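Local coordinates for protein chitinase (Thermococcus chitonophagus, PDB 5XSW) that probably cleaves chitin chains internally as an endochitinase, and here holds N-acetylglucosamine sugars in its ligand pocket, at residues 147-150 and 154-157; 71-76 and 80-85; 258-261 and 267-270; 180-185 and 237-242. All blocks are in the same frame, centred on the assembly; numbering follows the deposited sequence.

Contact 1: 147-150 and 154-157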
loop_
_atom_site.group_PDB
_atom_site.type_symbol
_atom_site.label_atom_id
_atom_site.label_comp_id
_atom_site.label_asym_id
_atom_site.label_seq_id
_atom_site.Cartn_x
_atom_site.Cartn_y
_atom_site.Cartn_z
ATOM N N HIS A 147 -2.274 -26.239 24.017
ATOM C CA HIS A 147 -2.568 -24.860 24.387
ATOM C C HIS A 147 -3.630 -24.277 23.457
ATOM O O HIS A 147 -4.142 -24.967 22.594
ATOM C CB HIS A 147 -1.314 -24.015 24.333
ATOM C CG HIS A 147 -0.690 -23.944 22.952
ATOM N ND1 HIS A 147 -0.825 -22.843 22.119
ATOM C CD2 HIS A 147 0.050 -24.854 22.257
ATOM C CE1 HIS A 147 -0.153 -23.053 20.993
ATOM N NE2 HIS A 147 0.378 -24.269 21.044
ATOM N N GLN A 148 -3.980 -23.016 23.646
ATOM C CA GLN A 148 -5.037 -22.447 22.803
ATOM C C GLN A 148 -4.667 -21.008 22.401
ATOM O O GLN A 148 -5.539 -20.141 22.269
ATOM C CB GLN A 148 -6.409 -22.519 23.543
ATOM C CG GLN A 148 -7.073 -23.966 23.456
ATOM C CD GLN A 148 -7.502 -24.448 22.007
ATOM O OE1 GLN A 148 -8.686 -24.338 21.652
ATOM N NE2 GLN A 148 -6.550 -25.025 21.202
ATOM N N ASN A 149 -3.385 -20.728 22.226
ATOM C CA ASN A 149 -2.997 -19.375 21.779
ATOM C C ASN A 149 -3.482 -19.101 20.328
ATOM O O ASN A 149 -3.471 -20.012 19.477
ATOM C CB ASN A 149 -1.475 -19.192 21.838
ATOM C CG ASN A 149 -0.938 -19.185 23.282
ATOM O OD1 ASN A 149 -0.885 -18.148 23.936
ATOM N ND2 ASN A 149 -0.482 -20.320 23.724
ATOM N N GLY A 150 -3.875 -17.873 20.047
ATOM C CA GLY A 150 -4.302 -17.578 18.684
ATOM C C GLY A 150 -3.134 -16.912 18.000
ATOM O O GLY A 150 -2.067 -17.502 17.881
ATOM N N TYR A 154 0.539 -15.439 24.073
ATOM C CA TYR A 154 0.554 -14.935 25.469
ATOM C C TYR A 154 1.002 -16.038 26.432
ATOM O O TYR A 154 1.637 -15.754 27.404
ATOM C CB TYR A 154 -0.831 -14.442 25.889
ATOM C CG TYR A 154 -1.349 -13.265 25.073
ATOM C CD1 TYR A 154 -0.882 -12.009 25.311
ATOM C CD2 TYR A 154 -2.335 -13.455 24.075
ATOM C CE1 TYR A 154 -1.380 -10.881 24.524
ATOM C CE2 TYR A 154 -2.856 -12.344 23.293
ATOM C CZ TYR A 154 -2.371 -11.087 23.533
ATOM O OH TYR A 154 -2.836 -9.989 22.825
ATOM N N ASN A 155 0.652 -17.289 26.154
ATOM C CA ASN A 155 0.986 -18.405 27.067
ATOM C C ASN A 155 1.725 -19.561 26.349
ATOM O O ASN A 155 1.141 -20.580 26.009
ATOM C CB ASN A 155 -0.315 -18.925 27.721
ATOM C CG ASN A 155 -1.120 -17.804 28.447
ATOM O OD1 ASN A 155 -2.230 -17.434 28.015
ATOM N ND2 ASN A 155 -0.588 -17.304 29.572
ATOM N N PRO A 156 2.987 -19.354 26.043
ATOM C CA PRO A 156 3.764 -20.288 25.234
ATOM C C PRO A 156 3.754 -21.654 25.906
ATOM O O PRO A 156 3.805 -21.749 27.154
ATOM C CB PRO A 156 5.170 -19.675 25.223
ATOM C CG PRO A 156 5.037 -18.344 25.766
ATOM C CD PRO A 156 3.778 -18.213 26.518
ATOM N N PRO A 157 3.600 -22.695 25.111
ATOM C CA PRO A 157 3.543 -24.014 25.740
ATOM C C PRO A 157 4.914 -24.459 26.270
ATOM O O PRO A 157 4.956 -25.403 27.043
ATOM C CB PRO A 157 3.114 -24.922 24.603
ATOM C CG PRO A 157 3.736 -24.247 23.349
ATOM C CD PRO A 157 3.512 -22.763 23.634
HETATM O O HOH W 1 -3.398 -17.968 25.514
#

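Contact 2: 71-76 and 80-85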
loop_
_atom_site.group_PDB
_atom_site.type_symbol
_atom_site.label_atom_id
_atom_site.label_comp_id
_atom_site.label_asym_id
_atom_site.label_seq_id
_atom_site.Cartn_x
_atom_site.Cartn_y
_atom_site.Cartn_z
ATOM N N THR A 71 -0.774 18.779 15.603
ATOM C CA THR A 71 -1.532 18.644 14.340
ATOM C C THR A 71 -0.591 18.411 13.160
ATOM O O THR A 71 0.047 17.368 13.094
ATOM C CB THR A 71 -2.500 19.881 14.085
ATOM O OG1 THR A 71 -1.758 21.077 13.837
ATOM C CG2 THR A 71 -3.407 20.083 15.269
ATOM N N TRP A 72 -0.424 19.377 12.268
ATOM C CA TRP A 72 0.354 19.115 11.053
ATOM C C TRP A 72 1.809 19.086 11.360
ATOM O O TRP A 72 2.616 18.659 10.553
ATOM C CB TRP A 72 0.039 20.172 9.986
ATOM C CG TRP A 72 0.566 21.534 10.319
ATOM C CD1 TRP A 72 -0.084 22.545 11.011
ATOM C CD2 TRP A 72 1.862 22.048 9.978
ATOM N NE1 TRP A 72 0.752 23.652 11.116
ATOM C CE2 TRP A 72 1.945 23.367 10.496
ATOM C CE3 TRP A 72 2.972 21.508 9.315
ATOM C CZ2 TRP A 72 3.089 24.151 10.349
ATOM C CZ3 TRP A 72 4.105 22.288 9.170
ATOM C CH2 TRP A 72 4.156 23.597 9.681
ATOM N N ARG A 73 2.186 19.491 12.564
ATOM C CA ARG A 73 3.628 19.537 12.858
ATOM C C ARG A 73 4.147 18.388 13.764
ATOM O O ARG A 73 5.262 18.461 14.332
ATOM C CB ARG A 73 3.936 20.907 13.484
ATOM C CG ARG A 73 5.098 21.563 12.904
ATOM C CD ARG A 73 5.151 23.066 13.252
ATOM N NE ARG A 73 6.546 23.468 13.140
ATOM C CZ ARG A 73 7.017 24.669 13.443
ATOM N NH1 ARG A 73 8.303 24.899 13.291
ATOM N NH2 ARG A 73 6.199 25.616 13.896
ATOM N N GLY A 74 3.377 17.306 13.860
ATOM C CA GLY A 74 3.725 16.218 14.747
ATOM C C GLY A 74 4.758 15.215 14.258
ATOM O O GLY A 74 5.073 14.247 14.985
ATOM N N ILE A 75 5.293 15.415 13.041
ATOM C CA ILE A 75 6.231 14.445 12.457
ATOM C C ILE A 75 7.639 14.964 12.525
ATOM O O ILE A 75 7.907 16.055 12.039
ATOM C CB ILE A 75 5.870 14.124 10.913
ATOM C CG1 ILE A 75 4.447 13.547 10.794
ATOM C CG2 ILE A 75 6.917 13.230 10.301
ATOM C CD1 ILE A 75 3.791 13.784 9.406
ATOM N N PHE A 76 8.546 14.190 13.094
ATOM C CA PHE A 76 9.920 14.642 13.328
ATOM C C PHE A 76 10.938 13.748 12.651
ATOM O O PHE A 76 11.428 12.779 13.235
ATOM C CB PHE A 76 10.249 14.675 14.825
ATOM C CG PHE A 76 9.561 15.807 15.550
ATOM C CD1 PHE A 76 8.211 15.728 15.843
ATOM C CD2 PHE A 76 10.263 16.963 15.874
ATOM C CE1 PHE A 76 7.533 16.791 16.481
ATOM C CE2 PHE A 76 9.607 18.048 16.557
ATOM C CZ PHE A 76 8.238 17.948 16.846
ATOM N N THR A 80 15.186 17.632 12.969
ATOM C CA THR A 80 13.999 18.484 12.899
ATOM C C THR A 80 13.779 19.048 14.323
ATOM O O THR A 80 13.859 18.290 15.275
ATOM C CB THR A 80 12.741 17.694 12.413
ATOM O OG1 THR A 80 12.923 17.286 11.043
ATOM C CG2 THR A 80 11.476 18.531 12.510
ATOM N N THR A 81 13.541 20.351 14.459
ATOM C CA THR A 81 13.320 20.933 15.786
ATOM C C THR A 81 12.069 21.761 15.784
ATOM O O THR A 81 11.764 22.427 14.789
ATOM C CB THR A 81 14.532 21.757 16.226
ATOM O OG1 THR A 81 15.648 20.881 16.327
ATOM C CG2 THR A 81 14.300 22.449 17.632
ATOM N N VAL A 82 11.296 21.684 16.875
ATOM C CA VAL A 82 10.104 22.509 16.994
ATOM C C VAL A 82 10.139 23.195 18.397
ATOM O O VAL A 82 10.357 22.527 19.400
ATOM C CB VAL A 82 8.804 21.704 16.820
ATOM C CG1 VAL A 82 7.559 22.562 17.183
ATOM C CG2 VAL A 82 8.673 21.145 15.355
ATOM N N LYS A 83 9.984 24.518 18.444
ATOM C CA LYS A 83 10.080 25.248 19.715
ATOM C C LYS A 83 8.754 25.829 20.020
ATOM O O LYS A 83 8.120 26.430 19.158
ATOM C CB LYS A 83 11.154 26.324 19.669
ATOM C CG LYS A 83 12.525 25.733 19.730
ATOM C CD LYS A 83 13.615 26.764 19.802
ATOM C CE LYS A 83 14.989 26.111 19.774
ATOM N NZ LYS A 83 15.942 27.039 19.111
ATOM N N ILE A 84 8.303 25.593 21.254
ATOM C CA ILE A 84 7.003 26.030 21.676
ATOM C C ILE A 84 7.123 26.998 22.894
ATOM O O ILE A 84 7.921 26.754 23.812
ATOM C CB ILE A 84 6.145 24.823 22.055
ATOM C CG1 ILE A 84 5.827 23.994 20.793
ATOM C CG2 ILE A 84 4.873 25.250 22.707
ATOM C CD1 ILE A 84 5.035 22.733 21.091
ATOM N N ILE A 85 6.371 28.092 22.861
ATOM C CA ILE A 85 6.344 29.038 23.984
ATOM C C ILE A 85 5.010 28.963 24.685
ATOM O O ILE A 85 3.945 29.143 24.076
ATOM C CB ILE A 85 6.629 30.451 23.521
ATOM C CG1 ILE A 85 8.034 30.478 22.946
ATOM C CG2 ILE A 85 6.494 31.446 24.726
ATOM C CD1 ILE A 85 8.190 31.490 21.909
HETATM O O HOH W 2 10.484 22.406 12.317
HETATM O O HOH W 3 9.881 16.291 10.100
#

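Contact 3: 258-261 and 267-270. With PO4 (phosphate ion), chain E.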
loop_
_atom_site.group_PDB
_atom_site.type_symbol
_atom_site.label_atom_id
_atom_site.label_comp_id
_atom_site.label_asym_id
_atom_site.label_seq_id
_atom_site.Cartn_x
_atom_site.Cartn_y
_atom_site.Cartn_z
ATOM N N ASN A 258 3.909 -2.259 0.291
ATOM C CA ASN A 258 4.371 -0.876 0.202
ATOM C C ASN A 258 4.077 -0.101 1.509
ATOM O O ASN A 258 4.892 0.662 2.017
ATOM C CB ASN A 258 3.662 -0.182 -1.002
ATOM C CG ASN A 258 4.086 1.298 -1.188
ATOM O OD1 ASN A 258 3.647 2.197 -0.458
ATOM N ND2 ASN A 258 4.918 1.545 -2.180
ATOM N N GLN A 259 2.892 -0.309 2.032
ATOM C CA GLN A 259 2.510 0.403 3.266
ATOM C C GLN A 259 3.358 -0.038 4.498
ATOM O O GLN A 259 3.837 0.798 5.310
ATOM C CB GLN A 259 1.012 0.163 3.492
ATOM C CG GLN A 259 0.438 0.681 4.801
ATOM C CD GLN A 259 -1.019 0.285 4.921
ATOM O OE1 GLN A 259 -1.903 1.141 4.955
ATOM N NE2 GLN A 259 -1.274 -0.999 4.874
ATOM N N ILE A 260 3.588 -1.340 4.661
ATOM C CA ILE A 260 4.370 -1.735 5.852
ATOM C C ILE A 260 5.833 -1.405 5.715
ATOM O O ILE A 260 6.484 -1.043 6.700
ATOM C CB ILE A 260 4.202 -3.232 6.231
ATOM C CG1 ILE A 260 4.724 -4.155 5.158
ATOM C CG2 ILE A 260 2.736 -3.510 6.602
ATOM C CD1 ILE A 260 4.432 -5.654 5.455
ATOM N N LYS A 261 6.362 -1.398 4.489
ATOM C CA LYS A 261 7.649 -0.776 4.246
ATOM C C LYS A 261 7.687 0.704 4.684
ATOM O O LYS A 261 8.659 1.172 5.330
ATOM C CB LYS A 261 7.978 -0.907 2.726
ATOM C CG LYS A 261 9.325 -0.726 2.298
ATOM C CD LYS A 261 9.417 -1.065 0.747
ATOM C CE LYS A 261 10.606 -0.309 0.216
ATOM N NZ LYS A 261 10.697 -0.634 -1.240
ATOM N N ILE A 267 12.705 -1.861 9.879
ATOM C CA ILE A 267 12.709 -3.286 9.484
ATOM C C ILE A 267 13.084 -3.482 7.972
ATOM O O ILE A 267 13.847 -4.375 7.635
ATOM C CB ILE A 267 11.321 -3.939 9.756
ATOM C CG1 ILE A 267 11.029 -3.920 11.271
ATOM C CG2 ILE A 267 11.294 -5.418 9.274
ATOM C CD1 ILE A 267 9.568 -4.357 11.622
ATOM N N PHE A 268 12.565 -2.619 7.105
ATOM C CA PHE A 268 12.731 -2.789 5.649
ATOM C C PHE A 268 13.694 -1.786 5.062
ATOM O O PHE A 268 13.475 -0.592 5.233
ATOM C CB PHE A 268 11.373 -2.620 4.955
ATOM C CG PHE A 268 10.404 -3.688 5.291
ATOM C CD1 PHE A 268 10.471 -4.936 4.668
ATOM C CD2 PHE A 268 9.411 -3.460 6.234
ATOM C CE1 PHE A 268 9.556 -5.942 4.982
ATOM C CE2 PHE A 268 8.520 -4.454 6.550
ATOM C CZ PHE A 268 8.576 -5.695 5.922
ATOM N N PRO A 269 14.753 -2.270 4.359
ATOM C CA PRO A 269 15.564 -1.303 3.604
ATOM C C PRO A 269 14.767 -0.735 2.420
ATOM O O PRO A 269 13.780 -1.341 1.989
ATOM C CB PRO A 269 16.771 -2.145 3.135
ATOM C CG PRO A 269 16.207 -3.577 2.974
ATOM C CD PRO A 269 15.137 -3.672 4.112
ATOM N N ASP A 270 15.197 0.400 1.878
ATOM C CA ASP A 270 14.466 1.044 0.789
ATOM C C ASP A 270 14.421 0.178 -0.469
ATOM O O ASP A 270 13.551 0.393 -1.311
ATOM C CB ASP A 270 15.119 2.407 0.431
ATOM C CG ASP A 270 14.918 3.479 1.543
ATOM O OD1 ASP A 270 13.974 3.359 2.354
ATOM O OD2 ASP A 270 15.697 4.452 1.589
HETATM P P PO4 E . -4.502 -2.432 4.712
HETATM O O1 PO4 E . -3.827 -3.190 3.628
HETATM O O2 PO4 E . -3.583 -1.816 5.731
HETATM O O3 PO4 E . -5.325 -1.378 4.021
HETATM O O4 PO4 E . -5.368 -3.234 5.588
HETATM O O HOH W 4 11.304 1.207 4.726
#

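Contact 4: 180-185 and 237-242. With NAG (2-acetamido-2-deoxy-beta-D-glucopyranose), chain C.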
loop_
_atom_site.group_PDB
_atom_site.type_symbol
_atom_site.label_atom_id
_atom_site.label_comp_id
_atom_site.label_asym_id
_atom_site.label_seq_id
_atom_site.Cartn_x
_atom_site.Cartn_y
_atom_site.Cartn_z
ATOM N N ARG A 180 -3.877 -32.075 5.731
ATOM C CA ARG A 180 -2.849 -32.318 6.744
ATOM C C ARG A 180 -1.844 -31.206 6.701
ATOM O O ARG A 180 -1.343 -30.866 5.626
ATOM C CB ARG A 180 -2.179 -33.670 6.464
ATOM C CG ARG A 180 -0.903 -33.955 7.254
ATOM C CD ARG A 180 -0.294 -35.349 6.768
ATOM N NE ARG A 180 0.972 -35.567 7.483
ATOM C CZ ARG A 180 1.531 -36.758 7.654
ATOM N NH1 ARG A 180 0.952 -37.845 7.153
ATOM N NH2 ARG A 180 2.661 -36.836 8.333
ATOM N N MET A 181 -1.524 -30.632 7.851
ATOM C CA MET A 181 -0.537 -29.535 7.872
ATOM C C MET A 181 0.861 -30.078 7.623
ATOM O O MET A 181 1.180 -31.189 8.077
ATOM C CB MET A 181 -0.605 -28.811 9.233
ATOM C CG MET A 181 -2.025 -28.341 9.586
ATOM S SD MET A 181 -2.776 -27.235 8.293
ATOM C CE MET A 181 -1.662 -25.820 8.320
ATOM N N TRP A 182 1.689 -29.320 6.912
ATOM C CA TRP A 182 3.082 -29.724 6.676
ATOM C C TRP A 182 3.907 -28.471 6.486
ATOM O O TRP A 182 3.401 -27.387 6.112
ATOM C CB TRP A 182 3.229 -30.692 5.457
ATOM C CG TRP A 182 3.439 -30.009 4.138
ATOM C CD1 TRP A 182 2.600 -29.069 3.565
ATOM C CD2 TRP A 182 4.498 -30.211 3.219
ATOM N NE1 TRP A 182 3.090 -28.687 2.341
ATOM C CE2 TRP A 182 4.245 -29.384 2.098
ATOM C CE3 TRP A 182 5.651 -31.038 3.212
ATOM C CZ2 TRP A 182 5.105 -29.320 1.005
ATOM C CZ3 TRP A 182 6.517 -30.957 2.111
ATOM C CH2 TRP A 182 6.237 -30.107 1.033
ATOM N N VAL A 183 5.176 -28.600 6.813
ATOM C CA VAL A 183 6.124 -27.519 6.715
ATOM C C VAL A 183 6.939 -27.775 5.440
ATOM O O VAL A 183 7.671 -28.771 5.379
ATOM C CB VAL A 183 7.051 -27.484 7.955
ATOM C CG1 VAL A 183 8.216 -26.520 7.692
ATOM C CG2 VAL A 183 6.218 -27.082 9.252
ATOM N N PRO A 184 6.825 -26.897 4.414
ATOM C CA PRO A 184 7.510 -27.213 3.137
ATOM C C PRO A 184 9.027 -27.385 3.223
ATOM O O PRO A 184 9.575 -28.217 2.522
ATOM C CB PRO A 184 7.182 -25.977 2.251
ATOM C CG PRO A 184 5.799 -25.544 2.768
ATOM C CD PRO A 184 5.910 -25.738 4.284
ATOM N N ASN A 185 9.712 -26.584 4.041
ATOM C CA ASN A 185 11.156 -26.798 4.217
ATOM C C ASN A 185 11.622 -26.094 5.466
ATOM O O ASN A 185 10.859 -25.344 6.093
ATOM C CB ASN A 185 11.962 -26.297 3.009
ATOM C CG ASN A 185 11.769 -24.794 2.753
ATOM O OD1 ASN A 185 12.215 -23.968 3.529
ATOM N ND2 ASN A 185 11.202 -24.436 1.579
ATOM N N TYR A 237 0.163 -37.479 -1.218
ATOM C CA TYR A 237 -0.710 -36.295 -0.969
ATOM C C TYR A 237 -0.623 -35.314 -2.162
ATOM O O TYR A 237 0.363 -35.334 -2.900
ATOM C CB TYR A 237 -0.294 -35.571 0.310
ATOM C CG TYR A 237 -0.561 -36.314 1.620
ATOM C CD1 TYR A 237 0.350 -37.248 2.109
ATOM C CD2 TYR A 237 -1.731 -36.122 2.319
ATOM C CE1 TYR A 237 0.118 -37.931 3.282
ATOM C CE2 TYR A 237 -1.981 -36.779 3.509
ATOM C CZ TYR A 237 -1.052 -37.686 3.975
ATOM O OH TYR A 237 -1.280 -38.350 5.133
ATOM N N TYR A 238 -1.641 -34.445 -2.319
ATOM C CA TYR A 238 -1.571 -33.345 -3.262
ATOM C C TYR A 238 -1.324 -32.053 -2.502
ATOM O O TYR A 238 -1.908 -31.845 -1.437
ATOM C CB TYR A 238 -2.897 -33.259 -4.095
ATOM C CG TYR A 238 -3.201 -34.620 -4.675
ATOM C CD1 TYR A 238 -2.402 -35.154 -5.698
ATOM C CD2 TYR A 238 -4.215 -35.430 -4.132
ATOM C CE1 TYR A 238 -2.651 -36.489 -6.208
ATOM C CE2 TYR A 238 -4.458 -36.753 -4.617
ATOM C CZ TYR A 238 -3.677 -37.265 -5.659
ATOM O OH TYR A 238 -3.941 -38.536 -6.128
ATOM N N TRP A 239 -0.478 -31.225 -3.068
ATOM C CA TRP A 239 -0.138 -29.901 -2.496
ATOM C C TRP A 239 -0.726 -28.836 -3.425
ATOM O O TRP A 239 -0.082 -28.478 -4.379
ATOM C CB TRP A 239 1.394 -29.737 -2.439
ATOM C CG TRP A 239 1.877 -28.518 -1.665
ATOM C CD1 TRP A 239 1.172 -27.817 -0.728
ATOM C CD2 TRP A 239 3.164 -27.907 -1.750
ATOM N NE1 TRP A 239 1.943 -26.796 -0.236
ATOM C CE2 TRP A 239 3.178 -26.837 -0.830
ATOM C CE3 TRP A 239 4.308 -28.166 -2.505
ATOM C CZ2 TRP A 239 4.288 -25.990 -0.665
ATOM C CZ3 TRP A 239 5.442 -27.335 -2.338
ATOM C CH2 TRP A 239 5.412 -26.244 -1.420
ATOM N N PRO A 240 -1.951 -28.360 -3.150
ATOM C CA PRO A 240 -2.669 -27.493 -4.115
ATOM C C PRO A 240 -2.231 -26.038 -4.077
ATOM O O PRO A 240 -3.030 -25.138 -4.332
ATOM C CB PRO A 240 -4.162 -27.628 -3.678
ATOM C CG PRO A 240 -4.197 -28.858 -2.670
ATOM C CD PRO A 240 -2.798 -28.746 -1.995
ATOM N N VAL A 241 -0.978 -25.795 -3.722
ATOM C CA VAL A 241 -0.443 -24.446 -3.713
ATOM C C VAL A 241 -0.278 -23.865 -5.146
ATOM O O VAL A 241 0.115 -24.578 -6.087
ATOM C CB VAL A 241 0.918 -24.453 -2.977
ATOM C CG1 VAL A 241 1.939 -25.336 -3.724
ATOM C CG2 VAL A 241 1.522 -23.025 -2.875
ATOM N N GLN A 242 -0.547 -22.575 -5.352
ATOM C CA GLN A 242 -0.099 -21.925 -6.610
ATOM C C GLN A 242 1.265 -21.384 -6.301
ATOM O O GLN A 242 1.405 -20.258 -5.785
ATOM C CB GLN A 242 -1.064 -20.802 -7.078
ATOM C CG GLN A 242 -2.454 -21.362 -7.374
ATOM C CD GLN A 242 -3.531 -20.291 -7.655
ATOM O OE1 GLN A 242 -3.235 -19.147 -8.019
ATOM N NE2 GLN A 242 -4.766 -20.677 -7.489
HETATM C C1 NAG C . -7.764 -17.713 -1.620
HETATM C C2 NAG C . -6.973 -16.757 -2.430
HETATM C C3 NAG C . -6.550 -15.552 -1.606
HETATM C C4 NAG C . -7.701 -14.904 -0.897
HETATM C C5 NAG C . -8.392 -15.924 -0.088
HETATM C C6 NAG C . -9.591 -15.286 0.558
HETATM C C7 NAG C . -5.457 -17.461 -4.334
HETATM C C8 NAG C . -4.166 -18.188 -4.794
HETATM N N2 NAG C . -5.785 -17.456 -2.964
HETATM O O3 NAG C . -5.881 -14.553 -2.405
HETATM O O4 NAG C . -7.229 -13.942 0.071
HETATM O O5 NAG C . -8.871 -17.032 -0.929
HETATM O O6 NAG C . -10.224 -16.391 1.192
HETATM O O7 NAG C . -6.211 -16.858 -5.106
#

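Contact 1: 147-150 and 154-157
OD1 of Asn149 is gripped twice: the backbone N of Asn155 donates to it at 2.8 Å along a nearly straight N-H...O line (168°), and water 1 donates to the same oxygen from 3.0 Å. At the other end of the amide, ND2 of Asn149 gives a hydrogen to Asn155 O, again at 2.8 Å. One flat amide thus reads both the N-H and the C=O of a single residue. The two bonds differ in approach: Asn155 O lies near the amide plane of Asn149, whereas ND2 stands well above the carbonyl plane of Asn155, off its lone pairs. With CG beside the backbone N (chi1 -68°), the amide reaches across to the 154-157 backbone. Water 1 also donates to OD1 of Asn155, bracing that side chain against the same amide. An alanine in place of Asn149 would probably leave the N-H and C=O of Asn155 without these partners and set the loop free to shift.

Beside this polar pairing, Pro157 lies over one face of the His147 imidazole, its CG 4.3 Å from the ring centroid in an off-centre CH-pi contact. Turning CG of His147 between the backbone N and the carbonyl carbon (chi1 61°) sets the ring there.

Both segments belong to the long loop between helix 136-139 and strand 168-169. The contact folds this loop back on itself: His147 and Gln148 bond to the end of helix 374-386, while Tyr154 OH bonds to Arg304 of helix 288-311 and Glu328 of helix 327-338.

Contact 2: 71-76 and 80-85
Arg73 reaches out extended from CG to NE and meets Val82 coming from the opposite direction. Its NE comes to 3.9 Å from CG2 of Val82, and the other methyl, CG1, stands over the centre of the guanidinium, 4.2 Å above the plane. The aliphatic branch thus covers a face of a charged group whose N-H bonds point elsewhere: NH1 forms a salt bridge with Asp53, and Tyr51 adds a cation-pi contact. In the guanidinium plane, water 2 takes a weak bond from NH1 and passes a firm one, 2.8 Å long, to Thr81 O.

Ile75 turns its side chain from the 80-85 strand toward helix 475-482, but its carbonyl O is reached through water 3. That water gives a 2.8 Å bond to Ile75 O and a weak one to Thr80 OG1, a hydroxyl also bonded to His77 O.

Phe76 brings most of the apolar contact. With CG beside the backbone N (chi1 -72°), the ring crosses Val82 at about a right angle, and CE2 comes to 3.5 Å from CG2 of Val82. On the same flank of the ring, CD2 touches the methyl CG2 of Thr80 at 3.9 Å, while Thr80 O lies at the ring edge, near its plane.

Phe76 pairs through its backbone with Phe33, and Val82 with Leu19, which places the two segments in different antiparallel sheets of the beta domain at the start of this chain. Their meeting is accordingly side-chain chemistry: Phe76 and Val82 pack in the interior with the Thr80 methyl at the margin, two water bridges supplement them, and the guanidinium charge is probably balanced by Asp53.

Contact 3: 258-261 and 267-270
The Phe268 ring leans obliquely against the turn of helix 254-263 formed by Ile260 and Lys261. Its CD2 lies 3.8 Å from Lys261 CA, and farther along the same flank CE2 meets CG1 of Ile260 at 4.1 Å. On one face, offset toward the rim, sits CG2 of Ile267, its sequence neighbour. Helix 288-311 backs the ring with Val298.

Lys261 runs past the root of Phe268, its CG 3.9 Å from Phe268 CB. Because CG is anti to the backbone N (chi1 -162°) and the chain stays extended beyond it, NZ is carried to Asp270 O, where it donates at 3.0 Å from above the carbonyl plane. The ammonium also bonds Ala272 O and pairs with Asp476 of the second subunit. A methionine in place of Lys261 would probably leave both carbonyls without this donor and Asp476 of the second subunit without its countercharge.

Water 4 stitches the backbones, donating to Lys261 O at 2.7 Å and to Phe268 O at 2.9 Å. On the helix, Gln259 NE2 donates to phosphate O2 at 2.6 Å; Ser254 of the second subunit also binds this ion.

The contact thus has an apolar part and a polar part: a buried aromatic ring packs between helices 254-263 and 288-311, while one lysine joins neutral carbonyls of the loop to a charge across the subunit interface. The carboxylate of Asp270 is engaged instead by Arg415.

Contact 4: 180-185 and 237-242
Tyr237 meets Arg180 through its hydroxyl: NH1 of Arg180 donates to Tyr237 OH at 3.1 Å, with an N-H...O angle of 153°. The arginine's CG lies anti to the backbone N and its chain stays extended to NE, which carries the guanidinium out to the hydroxyl. The oxygen lies at the edge of the guanidinium, in its plane, while the phenol ring stands almost perpendicular to that plane, at 83°. CD of Arg180 adds a contact of 3.7 Å to Tyr237 CZ.

Trp239 offers a broad face. Trp182 comes down on it edge-on in a T-shaped stack, with five-membered-ring centroids 4.7 Å apart and planes at 88°. CZ2 of Trp182 stands 3.5 Å above the centre of the Trp239 ring. Trp182 NE1 also approaches NE1 of Trp239, but both are donors and do not bond; Trp239 NE1 is instead held weakly by the carbonyls of Trp215 and Gly216. Pro184 adds CG at 3.8 Å from CZ2 of Trp239, and its CA lies over a face of the Trp182 indole, so that the proline touches both indoles.

Val241 covers the face of Trp239 opposite Trp182, its CG1 3.4 Å above the plane, sandwiching the indole. Gln242 then enters the glycan pocket, its OE1 3.5 Å from C8, the acetamide methyl of the bound N-acetylglucosamine.

Strand 218-219 runs between the two segments, pairing with Arg180 of strand 179-181 and packing its Val219 against Trp182, Tyr237 and Trp239. Strand 228-232 completes the hairpin with 235-239, and Trp289 of helix 288-311 touches both Pro184 and Trp239.

In the fold
The four contacts follow one another along the chain in the order 2, 1, 4, 3. Contact 2 lies in the beta domain at the start of this chain, its centre about 52 Å from that of contact 4, which carries Gln242 of the glycan pocket. Contact 1 is nearer to contact 4, with nearest atoms about 12 Å apart. Trp239 in contact 4 stands about 10 Å from the alpha-anomer sugar. Contact 3 reaches the second subunit; its nearest atoms are about 13 Å from contact 2 and about 18 Å from contact 4. The dimer also touches the ligand, since Arg338 of the second subunit bonds the N-acetylglucosamine beside Gln242.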